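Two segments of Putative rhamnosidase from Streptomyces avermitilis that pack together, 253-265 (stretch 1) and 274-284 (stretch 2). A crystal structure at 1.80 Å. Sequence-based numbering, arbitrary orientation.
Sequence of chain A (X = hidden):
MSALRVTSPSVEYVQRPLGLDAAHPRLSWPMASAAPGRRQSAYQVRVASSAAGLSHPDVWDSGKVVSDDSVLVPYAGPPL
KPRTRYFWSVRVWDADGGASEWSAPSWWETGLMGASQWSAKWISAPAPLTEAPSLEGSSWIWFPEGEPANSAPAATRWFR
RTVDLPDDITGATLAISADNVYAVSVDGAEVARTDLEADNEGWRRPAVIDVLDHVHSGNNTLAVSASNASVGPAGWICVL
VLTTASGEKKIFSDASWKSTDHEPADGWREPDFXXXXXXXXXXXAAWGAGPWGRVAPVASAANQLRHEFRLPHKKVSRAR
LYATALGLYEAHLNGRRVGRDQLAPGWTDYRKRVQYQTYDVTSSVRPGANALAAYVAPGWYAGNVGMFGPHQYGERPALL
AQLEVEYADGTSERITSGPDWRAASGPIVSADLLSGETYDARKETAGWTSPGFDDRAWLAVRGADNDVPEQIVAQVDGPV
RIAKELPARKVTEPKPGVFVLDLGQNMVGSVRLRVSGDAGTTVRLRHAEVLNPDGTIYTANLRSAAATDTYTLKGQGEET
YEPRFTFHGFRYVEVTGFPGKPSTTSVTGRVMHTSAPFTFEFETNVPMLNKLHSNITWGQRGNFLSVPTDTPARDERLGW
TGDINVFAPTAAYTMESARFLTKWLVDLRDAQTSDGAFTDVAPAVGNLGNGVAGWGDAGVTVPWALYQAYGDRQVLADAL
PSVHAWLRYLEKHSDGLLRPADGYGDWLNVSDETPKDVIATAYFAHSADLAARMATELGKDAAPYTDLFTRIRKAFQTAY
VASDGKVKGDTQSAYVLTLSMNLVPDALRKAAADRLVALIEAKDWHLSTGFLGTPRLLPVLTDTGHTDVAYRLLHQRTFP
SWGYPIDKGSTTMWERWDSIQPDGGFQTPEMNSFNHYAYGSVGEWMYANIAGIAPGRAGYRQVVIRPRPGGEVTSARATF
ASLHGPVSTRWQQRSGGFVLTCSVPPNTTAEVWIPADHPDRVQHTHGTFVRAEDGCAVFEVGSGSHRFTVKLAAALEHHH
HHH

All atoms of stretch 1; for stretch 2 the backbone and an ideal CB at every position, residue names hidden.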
# COMPACT_ATOMS: atom_id res chain seq x y z
N SER A 253 42.02 7.75 2.85
CA SER A 253 42.66 6.93 3.88
C SER A 253 43.76 6.10 3.17
O SER A 253 43.52 5.46 2.12
CB SER A 253 41.64 6.01 4.56
OG SER A 253 40.82 5.36 3.58
N ASP A 254 44.96 6.16 3.71
CA ASP A 254 46.13 5.55 3.04
C ASP A 254 47.33 5.62 4.00
O ASP A 254 47.16 6.00 5.16
CB ASP A 254 46.42 6.16 1.64
CG ASP A 254 46.75 7.65 1.69
OD1 ASP A 254 47.25 8.16 2.71
OD2 ASP A 254 46.51 8.33 0.67
N ALA A 255 48.53 5.23 3.54
CA ALA A 255 49.72 5.16 4.42
C ALA A 255 50.31 6.54 4.81
O ALA A 255 51.27 6.62 5.58
CB ALA A 255 50.81 4.27 3.79
N SER A 256 49.74 7.60 4.26
CA SER A 256 50.09 8.96 4.73
C SER A 256 49.51 9.29 6.12
O SER A 256 49.88 10.33 6.71
CB SER A 256 49.64 9.99 3.69
OG SER A 256 50.40 9.81 2.51
N TRP A 257 48.61 8.44 6.62
CA TRP A 257 48.04 8.61 7.96
C TRP A 257 48.97 7.97 8.95
O TRP A 257 49.61 6.97 8.64
CB TRP A 257 46.67 7.93 8.09
CG TRP A 257 45.56 8.64 7.36
CD1 TRP A 257 45.42 8.80 6.00
CD2 TRP A 257 44.41 9.24 7.95
NE1 TRP A 257 44.25 9.47 5.73
CE2 TRP A 257 43.62 9.76 6.91
CE3 TRP A 257 43.98 9.41 9.28
CZ2 TRP A 257 42.41 10.46 7.15
CZ3 TRP A 257 42.78 10.09 9.52
CH2 TRP A 257 42.02 10.60 8.46
N LYS A 258 49.03 8.54 10.15
CA LYS A 258 49.77 7.95 11.26
C LYS A 258 48.80 7.15 12.10
O LYS A 258 47.63 7.52 12.20
CB LYS A 258 50.42 9.03 12.14
CG LYS A 258 51.56 9.79 11.48
CD LYS A 258 52.73 8.87 11.17
CE LYS A 258 54.06 9.62 11.10
NZ LYS A 258 54.69 9.80 12.44
N SER A 259 49.27 6.06 12.71
CA SER A 259 48.44 5.24 13.57
C SER A 259 49.13 4.85 14.88
O SER A 259 50.35 4.79 14.92
CB SER A 259 47.97 3.98 12.84
OG SER A 259 47.09 3.24 13.71
N THR A 260 48.35 4.59 15.92
CA THR A 260 48.92 4.03 17.15
C THR A 260 48.04 2.96 17.75
O THR A 260 46.83 3.00 17.56
CB THR A 260 49.24 5.10 18.21
OG1 THR A 260 50.06 4.52 19.24
CG2 THR A 260 47.96 5.70 18.82
N ASP A 261 48.66 2.03 18.48
CA ASP A 261 47.95 0.96 19.19
C ASP A 261 47.89 1.09 20.72
O ASP A 261 47.48 0.15 21.39
CB ASP A 261 48.53 -0.43 18.81
CG ASP A 261 50.02 -0.59 19.19
OD1 ASP A 261 50.71 0.40 19.53
OD2 ASP A 261 50.54 -1.74 19.11
N HIS A 262 48.32 2.23 21.26
CA HIS A 262 48.19 2.50 22.71
C HIS A 262 47.35 3.74 22.83
O HIS A 262 47.64 4.75 22.15
CB HIS A 262 49.55 2.75 23.38
CG HIS A 262 50.53 1.64 23.16
ND1 HIS A 262 50.42 0.41 23.77
CD2 HIS A 262 51.64 1.58 22.38
CE1 HIS A 262 51.41 -0.37 23.39
NE2 HIS A 262 52.17 0.31 22.54
N GLU A 263 46.31 3.69 23.66
CA GLU A 263 45.45 4.84 23.88
C GLU A 263 46.25 6.14 24.07
O GLU A 263 47.08 6.24 24.99
CB GLU A 263 44.52 4.62 25.05
CG GLU A 263 43.48 5.73 25.11
CD GLU A 263 42.57 5.64 26.31
OE1 GLU A 263 42.38 4.51 26.81
OE2 GLU A 263 42.06 6.69 26.74
N PRO A 264 46.05 7.13 23.18
CA PRO A 264 46.86 8.35 23.32
C PRO A 264 46.40 9.30 24.44
O PRO A 264 45.27 9.19 24.94
CB PRO A 264 46.73 9.02 21.94
CG PRO A 264 45.47 8.48 21.36
CD PRO A 264 45.24 7.12 21.94
N ALA A 265 47.29 10.21 24.82
CA ALA A 265 47.02 11.27 25.80
C ALA A 265 45.87 12.15 25.31
O ALA A 265 45.60 12.24 24.12
CB ALA A 265 48.29 12.11 25.99
N UNK A 274 51.55 15.76 19.37
CA UNK A 274 52.74 15.18 18.76
C UNK A 274 52.54 13.71 18.37
O UNK A 274 52.47 12.85 19.23
CB UNK A 274 53.93 15.30 19.72
N UNK A 275 52.48 13.43 17.08
CA UNK A 275 52.30 12.05 16.64
C UNK A 275 53.55 11.63 15.89
O UNK A 275 53.55 10.66 15.10
CB UNK A 275 51.05 11.90 15.77
N UNK A 276 54.65 12.35 16.11
CA UNK A 276 55.84 12.05 15.32
C UNK A 276 56.39 10.64 15.60
O UNK A 276 57.04 10.06 14.73
CB UNK A 276 56.92 13.09 15.60
N UNK A 277 56.09 10.08 16.77
CA UNK A 277 56.48 8.70 17.14
C UNK A 277 55.51 7.61 16.72
O UNK A 277 55.76 6.42 16.97
CB UNK A 277 56.66 8.62 18.66
N UNK A 278 54.39 7.98 16.08
CA UNK A 278 53.37 7.01 15.63
C UNK A 278 53.83 6.43 14.27
O UNK A 278 54.25 7.19 13.40
CB UNK A 278 51.99 7.67 15.51
N UNK A 279 53.75 5.10 14.08
CA UNK A 279 54.07 4.53 12.77
C UNK A 279 53.04 4.90 11.72
O UNK A 279 51.92 5.31 12.06
CB UNK A 279 54.18 3.01 12.87
N UNK A 280 53.40 4.75 10.44
CA UNK A 280 52.44 4.94 9.36
C UNK A 280 51.33 3.88 9.46
O UNK A 280 51.60 2.73 9.82
CB UNK A 280 53.14 4.87 8.00
N UNK A 281 50.09 4.27 9.14
CA UNK A 281 49.01 3.32 8.98
C UNK A 281 49.36 2.33 7.87
O UNK A 281 50.12 2.67 6.94
CB UNK A 281 47.70 4.04 8.67
N UNK A 282 48.83 1.12 7.97
CA UNK A 282 49.01 0.08 6.97
C UNK A 282 47.75 -0.05 6.12
O UNK A 282 46.63 -0.09 6.65
CB UNK A 282 49.35 -1.26 7.63
N UNK A 283 47.94 -0.13 4.80
CA UNK A 283 46.82 -0.44 3.90
C UNK A 283 46.49 -1.92 4.13
O UNK A 283 47.38 -2.80 3.99
CB UNK A 283 47.16 -0.15 2.44
N UNK A 284 45.24 -2.18 4.51
CA UNK A 284 44.73 -3.56 4.69
C UNK A 284 44.27 -4.14 3.34
O UNK A 284 44.43 -5.33 3.08
CB UNK A 284 43.57 -3.58 5.69

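At position 274 nothing of stretch 1 lies within 5.5 Å of the ideal CB, so the visible atoms set little limit on the side chain. It is Asp274, whose OD1 accepts from the backbone N of the residue at 276 at 2.9 Å.

Position 275 opens a type I turn, and its CA-to-CB bond points toward stretch 1, with the ideal CB 4.7 Å from Lys258 CB. The ammonium group of Lys258 reaches this turn: its NZ donates to the backbone O of 275 at 3.0 Å. A small polar or acidic residue would suit a site so close to a positive charge. The deposited residue is Asp275, chi1 in p. Its carboxylate meets the lysine through water 1, which accepts from Lys258 NZ (2.9 Å) and donates to Asp275 OD1 (2.7 Å).

At 276 CB points away, and phi/psi of -64/-23 fit the second position of the turn; many residues would do, polar ones readily. Ser276 is found, and its OG donates to Asp274 OD1 at 2.8 Å. Position 277 has open space around its ideal CB and phi/psi of -88/-1, so glycine is not demanded by stretch 1; Gly277 nevertheless occupies it.

Position 278 closes the turn, its N donating to Asp275 O at 3.0 Å. CB points toward stretch 1, and the ideal CB lies 3.4 Å from Ser259 O and 4.6 Å from Thr260 CB. Beyond it, the Thr260 methyl and the Pro264 ring offer an apolar surface, suited to a large aliphatic or aromatic side chain. Trp278 fills it. Thr260 CG2 sits over one face, 3.6 Å from the centroid of the six-membered ring and 16° off its normal, a CH-pi contact, while Pro264 CB approaches the edge, 3.9 Å from Trp278 CZ2. The backbone contributes too: Lys258 NZ donates to Trp278 O at 2.8 Å.

At 279 CB points away, but the carbonyl O faces stretch 1 and accepts from Ser259 N at 2.8 Å, nearly linear at 172°. Since the backbone N makes no hydrogen bond to stretch 1 and phi is -69°, proline is among the residues that fit. Pro279 is present.

Position 280 is bridged to Lys258, and its CB points sideways, the ideal CB 3.5 Å from Ala255 O and 4.2 Å from Trp257 O. A small side chain suits these close carbonyls, though the sideways direction does not exclude others. It is Ala280, whose CA also makes a CA-H...O contact with Trp257 O at 3.6 Å.

At 281 the backbone N donates to Trp257 O (2.8 Å, 175°), which argues against proline. The ideal CB of 281 is 3.5 Å from Trp257 O and 4.2 Å from Ser259 CB, favouring a compact apolar group. Ala281 supplies a methyl, its CB 4.1 Å from Trp257 CB.

Position 282 points away and tolerates long polar chains; Lys282 extends there. At 283 CB points sideways, and a branched aliphatic can reach back: Val283 CG2 comes within 4.3 Å of Ala255 N. Position 284, out of reach, is Ala284.

Stretch 2 274-284: DDSGWPAAKVA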
# COMPACT_ATOMS: atom_id res chain seq x y z
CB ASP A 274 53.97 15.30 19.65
CG ASP A 274 55.18 14.58 19.04
OD1 ASP A 274 55.33 14.60 17.80
OD2 ASP A 274 55.96 13.98 19.81
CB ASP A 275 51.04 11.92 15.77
CG ASP A 275 51.08 12.82 14.55
OD1 ASP A 275 52.15 13.37 14.26
OD2 ASP A 275 50.04 12.99 13.89
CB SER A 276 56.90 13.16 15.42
OG SER A 276 57.45 13.21 16.71
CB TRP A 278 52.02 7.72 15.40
CG TRP A 278 51.24 8.16 16.63
CD1 TRP A 278 51.72 8.38 17.90
CD2 TRP A 278 49.84 8.45 16.67
NE1 TRP A 278 50.70 8.77 18.72
CE2 TRP A 278 49.54 8.84 17.99
CE3 TRP A 278 48.81 8.43 15.70
CZ2 TRP A 278 48.23 9.20 18.39
CZ3 TRP A 278 47.52 8.77 16.08
CH2 TRP A 278 47.24 9.15 17.43
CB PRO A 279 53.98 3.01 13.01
CG PRO A 279 53.19 2.85 14.25
CD PRO A 279 53.41 4.07 15.08
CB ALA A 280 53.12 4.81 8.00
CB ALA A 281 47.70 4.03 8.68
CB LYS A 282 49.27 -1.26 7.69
CG LYS A 282 49.55 -2.42 6.74
CD LYS A 282 49.54 -3.73 7.50
CE LYS A 282 49.43 -4.92 6.54
NZ LYS A 282 50.41 -4.83 5.43
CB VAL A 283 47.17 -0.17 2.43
CG1 VAL A 283 46.08 -0.68 1.49
CG2 VAL A 283 47.42 1.32 2.19
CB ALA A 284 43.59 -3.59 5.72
O HOH W 1 53.63 12.51 12.22
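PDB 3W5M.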